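Local coordinates for protein putative methylthioribose-1-phosphate isomerase (Pyrococcus horikoshii OT3, PDB 6A34) that probably catalyses the interconversion of 5-methylthioribose 1-phosphate and 5-methylthioribulose 1-phosphate, an isomerisation in the methionine salvage pathway, at residues Arg15-Lys20 / Gly63-Phe68; Val24-Gln29 / Asn53-Gly58. All coordinates share one frame; numbering follows the deposited sequence.

Contact 1: residues Arg15-Lys20 / Gly63-Phe68; sequences RTVEYK and GAAAGF
Val17, at the start of strand 17-20, is the first residue to meet helix 59-76 at residues 63-68. Its CG1 stands anti to the backbone N, and this branch lies 3.8 Å from Ala65 CA and 4.0 Å from Ala65 CB, so the valine sits right against the helix backbone, where the partner is no bigger than a methyl. The same CG1 also meets the edge of the Phe68 ring, near its plane, 4.1 Å from CD2. Glu18 points away from the helix, and Lys20 NZ reaches back to its OE1 in a long salt bridge. Tyr19 points toward the helix again, and its CB sits over one face of the Phe68 ring, 3.6 Å from the centroid, a CH-pi contact. Because CG is anti to the backbone N (chi1 -176°), the tyrosine ring is carried on past Phe68: the two planes are nearly parallel, 13° apart, yet slid so far that the rings barely overlap. Tyr19 OH is hydrogen-bonded to Glu75, further along the same helix. Phe68 is also met edge-to-face by Tyr137 of helix 125-157, which places it between the strand and a second helix. With the axes of strand and helix segments 8.3 Å apart and 21° from parallel, this is the layered arrangement of an alpha/beta interface, the edge strand of a three-stranded antiparallel sheet laid along a helix through its inward-facing residues.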
loop_
_atom_site.group_PDB
_atom_site.type_symbol
_atom_site.label_atom_id
_atom_site.label_comp_id
_atom_site.label_asym_id
_atom_site.label_seq_id
_atom_site.Cartn_x
_atom_site.Cartn_y
_atom_site.Cartn_z
ATOM N N ARG A 15 26.887 -8.212 11.606
ATOM C CA ARG A 15 26.297 -7.129 12.329
ATOM C C ARG A 15 26.091 -5.961 11.355
ATOM O O ARG A 15 26.839 -5.785 10.403
ATOM C CB ARG A 15 27.134 -6.803 13.569
ATOM C CG ARG A 15 26.731 -7.628 14.778
ATOM C CD ARG A 15 27.743 -8.069 15.808
ATOM N NE ARG A 15 27.691 -7.169 16.927
ATOM C CZ ARG A 15 27.876 -7.426 18.225
ATOM N NH1 ARG A 15 28.179 -6.400 18.984
ATOM N NH2 ARG A 15 27.716 -8.608 18.786
ATOM N N THR A 16 24.998 -5.237 11.583
ATOM C CA THR A 16 24.598 -4.055 10.829
ATOM C C THR A 16 25.684 -2.983 10.931
ATOM O O THR A 16 25.907 -2.240 9.998
ATOM C CB THR A 16 23.259 -3.520 11.362
ATOM O OG1 THR A 16 22.284 -4.545 11.156
ATOM C CG2 THR A 16 22.831 -2.221 10.723
ATOM N N VAL A 17 26.301 -2.914 12.106
ATOM C CA VAL A 17 27.403 -2.041 12.443
ATOM C C VAL A 17 28.350 -2.867 13.318
ATOM O O VAL A 17 27.867 -3.502 14.294
ATOM C CB VAL A 17 26.945 -0.785 13.217
ATOM C CG1 VAL A 17 28.088 0.186 13.451
ATOM C CG2 VAL A 17 25.799 -0.065 12.541
ATOM N N GLU A 18 29.657 -2.791 13.011
ATOM C CA GLU A 18 30.751 -3.535 13.703
ATOM C C GLU A 18 31.959 -2.582 13.868
ATOM O O GLU A 18 32.167 -1.644 13.057
ATOM C CB GLU A 18 31.137 -4.763 12.870
ATOM C CG GLU A 18 31.295 -6.075 13.623
ATOM C CD GLU A 18 31.296 -7.253 12.647
ATOM O OE1 GLU A 18 32.058 -7.163 11.656
ATOM O OE2 GLU A 18 30.477 -8.218 12.812
ATOM N N TYR A 19 32.747 -2.795 14.928
ATOM C CA TYR A 19 34.011 -2.060 15.119
ATOM C C TYR A 19 35.156 -3.061 15.267
ATOM O O TYR A 19 35.097 -3.927 16.131
ATOM C CB TYR A 19 33.945 -1.128 16.325
ATOM C CG TYR A 19 35.171 -0.277 16.516
ATOM C CD1 TYR A 19 35.468 0.743 15.628
ATOM C CD2 TYR A 19 36.027 -0.473 17.587
ATOM C CE1 TYR A 19 36.597 1.523 15.777
ATOM C CE2 TYR A 19 37.146 0.326 17.774
ATOM C CZ TYR A 19 37.431 1.324 16.862
ATOM O OH TYR A 19 38.526 2.113 17.020
ATOM N N LYS A 20 36.171 -2.922 14.403
ATOM C CA LYS A 20 37.265 -3.899 14.264
ATOM C C LYS A 20 38.463 -3.164 13.659
ATOM O O LYS A 20 38.277 -2.373 12.757
ATOM C CB LYS A 20 36.761 -5.052 13.378
ATOM C CG LYS A 20 37.687 -6.249 13.212
ATOM C CD LYS A 20 37.114 -7.375 12.327
ATOM C CE LYS A 20 36.932 -7.037 10.852
ATOM N NZ LYS A 20 35.505 -6.922 10.450
ATOM N N GLY A 63 22.759 4.258 17.095
ATOM C CA GLY A 63 23.367 4.475 18.389
ATOM C C GLY A 63 24.743 3.836 18.453
ATOM O O GLY A 63 25.718 4.470 18.811
ATOM N N ALA A 64 24.827 2.576 18.020
ATOM C CA ALA A 64 26.083 1.854 18.078
ATOM C C ALA A 64 27.108 2.518 17.151
ATOM O O ALA A 64 28.290 2.619 17.514
ATOM C CB ALA A 64 25.886 0.389 17.741
ATOM N N ALA A 65 26.654 2.956 15.967
ATOM C CA ALA A 65 27.539 3.587 15.012
ATOM C C ALA A 65 28.175 4.821 15.658
ATOM O O ALA A 65 29.368 5.021 15.544
ATOM C CB ALA A 65 26.831 3.941 13.726
ATOM N N ALA A 66 27.367 5.627 16.341
ATOM C CA ALA A 66 27.843 6.879 16.908
ATOM C C ALA A 66 28.837 6.593 18.032
ATOM O O ALA A 66 29.819 7.323 18.194
ATOM C CB ALA A 66 26.683 7.661 17.448
ATOM N N GLY A 67 28.498 5.585 18.849
ATOM C CA GLY A 67 29.308 5.149 19.929
ATOM C C GLY A 67 30.649 4.643 19.421
ATOM O O GLY A 67 31.663 4.947 20.001
ATOM N N PHE A 68 30.630 3.870 18.328
ATOM C CA PHE A 68 31.864 3.375 17.719
ATOM C C PHE A 68 32.649 4.495 17.039
ATOM O O PHE A 68 33.806 4.315 16.759
ATOM C CB PHE A 68 31.578 2.256 16.725
ATOM C CG PHE A 68 31.238 0.957 17.401
ATOM C CD1 PHE A 68 31.905 0.556 18.544
ATOM C CD2 PHE A 68 30.263 0.128 16.884
ATOM C CE1 PHE A 68 31.610 -0.648 19.150
ATOM C CE2 PHE A 68 29.954 -1.065 17.508
ATOM C CZ PHE A 68 30.618 -1.447 18.640
#

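Contact 2: residues Val24-Gln29 / Asn53-Gly58; sequences VYMINQ and NMTVRG
Gln29 sends CG anti to its carbonyl carbon and runs extended beyond it, while Arg57 starts with CG in the crowded position between backbone N and carbonyl carbon (chi1 54°) and then bends at chi2 and chi3. The arginine thereby folds round the amide oxygen: its CG is pressed to 3.0 Å from Gln29 OE1, a tight approach, and NH1 donates to that same OE1 at 2.7 Å. The bond arrives on a lone pair of the amide oxygen and within the guanidinium plane, although the two flat groups stand 85° apart. Arg57 NH2 is hydrogen-bonded to Asn168 OD1, and Gln29 NE2 to the carbonyl of Leu172, so both ends of the amide are fixed and its flip is settled. Beside it Gln29 N donates to Thr55 O over 3.0 Å, nearly straight at 169°, tying the chain just after strand 23-27 to the loop. Thr55 CG2, anti to its backbone N, rests 4.0 Å from Asn28 CG, whose ND2 goes to Glu39. Further back, Met26 lays SD against Val56 CG1 at 3.6 Å, giving the polar pairs an apolar neighbour. An alanine in place of Arg57 would remove its bonds to Gln29 and Asn168, and would probably leave the Gln29 amide less firmly placed. Met54 closes helix 44-52 with a Schellman motif, and Gly58 is the N-cap of helix 59-76; Arg57 and Gly58 are predicted to bind substrate, so this is a helix-connecting loop at the probable active site, braced by the residues that follow strand 23-27.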
loop_
_atom_site.group_PDB
_atom_site.type_symbol
_atom_site.label_atom_id
_atom_site.label_comp_id
_atom_site.label_asym_id
_atom_site.label_seq_id
_atom_site.Cartn_x
_atom_site.Cartn_y
_atom_site.Cartn_z
ATOM N N VAL A 24 35.077 1.400 11.600
ATOM C CA VAL A 24 33.652 1.147 11.725
ATOM C C VAL A 24 33.149 0.551 10.410
ATOM O O VAL A 24 33.355 1.123 9.346
ATOM C CB VAL A 24 32.873 2.417 12.102
ATOM C CG1 VAL A 24 31.386 2.134 12.238
ATOM C CG2 VAL A 24 33.403 3.041 13.379
ATOM N N TYR A 25 32.518 -0.618 10.490
ATOM C CA TYR A 25 31.974 -1.305 9.302
ATOM C C TYR A 25 30.444 -1.296 9.356
ATOM O O TYR A 25 29.905 -1.695 10.341
ATOM C CB TYR A 25 32.458 -2.754 9.238
ATOM C CG TYR A 25 33.950 -2.961 9.077
ATOM C CD1 TYR A 25 34.823 -2.789 10.144
ATOM C CD2 TYR A 25 34.489 -3.412 7.879
ATOM C CE1 TYR A 25 36.186 -3.015 10.017
ATOM C CE2 TYR A 25 35.851 -3.644 7.736
ATOM C CZ TYR A 25 36.710 -3.450 8.809
ATOM O OH TYR A 25 38.056 -3.675 8.683
ATOM N N MET A 26 29.783 -0.879 8.264
ATOM C CA MET A 26 28.320 -0.760 8.178
ATOM C C MET A 26 27.817 -1.421 6.891
ATOM O O MET A 26 28.315 -1.138 5.777
ATOM C CB MET A 26 27.853 0.697 8.140
ATOM C CG MET A 26 28.365 1.542 9.262
ATOM S SD MET A 26 27.660 3.183 9.140
ATOM C CE MET A 26 28.573 4.086 10.391
ATOM N N ILE A 27 26.805 -2.276 7.035
ATOM C CA ILE A 27 26.037 -2.664 5.884
ATOM C C ILE A 27 25.525 -1.375 5.234
ATOM O O ILE A 27 25.112 -0.474 5.943
ATOM C CB ILE A 27 24.892 -3.613 6.261
ATOM C CG1 ILE A 27 25.439 -4.949 6.756
ATOM C CG2 ILE A 27 23.940 -3.792 5.076
ATOM C CD1 ILE A 27 24.383 -5.842 7.355
ATOM N N ASN A 28 25.634 -1.274 3.903
ATOM C CA ASN A 28 25.179 -0.095 3.192
ATOM C C ASN A 28 23.709 -0.287 2.826
ATOM O O ASN A 28 23.383 -0.901 1.790
ATOM C CB ASN A 28 25.982 0.214 1.929
ATOM C CG ASN A 28 25.699 1.612 1.429
ATOM O OD1 ASN A 28 24.565 2.091 1.523
ATOM N ND2 ASN A 28 26.737 2.302 0.983
ATOM N N GLN A 29 22.840 0.280 3.660
ATOM C CA GLN A 29 21.396 0.081 3.548
ATOM C C GLN A 29 20.828 0.971 2.430
ATOM O O GLN A 29 19.670 0.786 2.064
ATOM C CB GLN A 29 20.724 0.324 4.906
ATOM C CG GLN A 29 21.208 -0.632 6.006
ATOM C CD GLN A 29 20.293 -0.700 7.210
ATOM O OE1 GLN A 29 19.072 -0.752 7.063
ATOM N NE2 GLN A 29 20.872 -0.702 8.409
ATOM N N ASN A 53 23.674 10.407 5.907
ATOM C CA ASN A 53 23.454 9.608 4.678
ATOM C C ASN A 53 22.354 8.541 4.787
ATOM O O ASN A 53 21.905 8.044 3.762
ATOM C CB ASN A 53 24.682 8.729 4.373
ATOM C CG ASN A 53 25.427 9.185 3.148
ATOM O OD1 ASN A 53 24.831 9.826 2.294
ATOM N ND2 ASN A 53 26.703 8.857 3.048
ATOM N N MET A 54 22.079 8.059 6.006
ATOM C CA MET A 54 21.273 6.844 6.263
ATOM C C MET A 54 21.868 5.602 5.558
ATOM O O MET A 54 21.145 4.669 5.130
ATOM C CB MET A 54 19.811 7.096 5.884
ATOM C CG MET A 54 19.250 8.278 6.681
ATOM S SD MET A 54 17.500 8.662 6.422
ATOM C CE MET A 54 17.405 10.285 7.186
ATOM N N THR A 55 23.210 5.555 5.496
ATOM C CA THR A 55 23.976 4.342 5.154
ATOM C C THR A 55 23.697 3.272 6.224
ATOM O O THR A 55 23.536 2.079 5.950
ATOM C CB THR A 55 25.472 4.674 5.024
ATOM O OG1 THR A 55 25.671 5.537 3.897
ATOM C CG2 THR A 55 26.345 3.449 4.868
ATOM N N VAL A 56 23.631 3.739 7.465
ATOM C CA VAL A 56 23.092 2.991 8.563
ATOM C C VAL A 56 21.733 3.602 8.911
ATOM O O VAL A 56 21.546 4.819 8.793
ATOM C CB VAL A 56 24.036 2.996 9.789
ATOM C CG1 VAL A 56 24.455 4.405 10.216
ATOM C CG2 VAL A 56 23.404 2.283 10.961
ATOM N N ARG A 57 20.807 2.744 9.345
ATOM C CA ARG A 57 19.508 3.151 9.884
ATOM C C ARG A 57 19.098 2.147 10.958
ATOM O O ARG A 57 19.813 1.171 11.184
ATOM C CB ARG A 57 18.453 3.233 8.781
ATOM C CG ARG A 57 18.333 1.963 7.959
ATOM C CD ARG A 57 16.889 1.719 7.530
ATOM N NE ARG A 57 16.052 1.207 8.617
ATOM C CZ ARG A 57 15.860 -0.080 8.873
ATOM N NH1 ARG A 57 16.752 -0.969 8.454
ATOM N NH2 ARG A 57 14.760 -0.470 9.508
ATOM N N GLY A 58 17.950 2.405 11.597
ATOM C CA GLY A 58 17.479 1.661 12.760
ATOM C C GLY A 58 18.098 2.214 14.044
ATOM O O GLY A 58 19.345 2.268 14.191
#

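In the fold
Contact 1 and contact 2 sit on neighbouring strands of one antiparallel sheet, their centres about 9 Å apart, and strand 17-20 is joined to strand 23-27 by backbone pairing such as Glu18 O to Tyr25 N. Along the chain, both segments of contact 2 fall between the two segments of contact 1, and helix 59-76 of contact 1 starts directly after loop 53-58. Both are buried, but contact 1 is wholly apolar and aromatic across its interface, whereas contact 2 adds a main-chain bond and an amide-guanidinium bond, with Met54 at its exposed margin. That polar character fits its place beside the predicted substrate site; Val17 touching Val56 links the two.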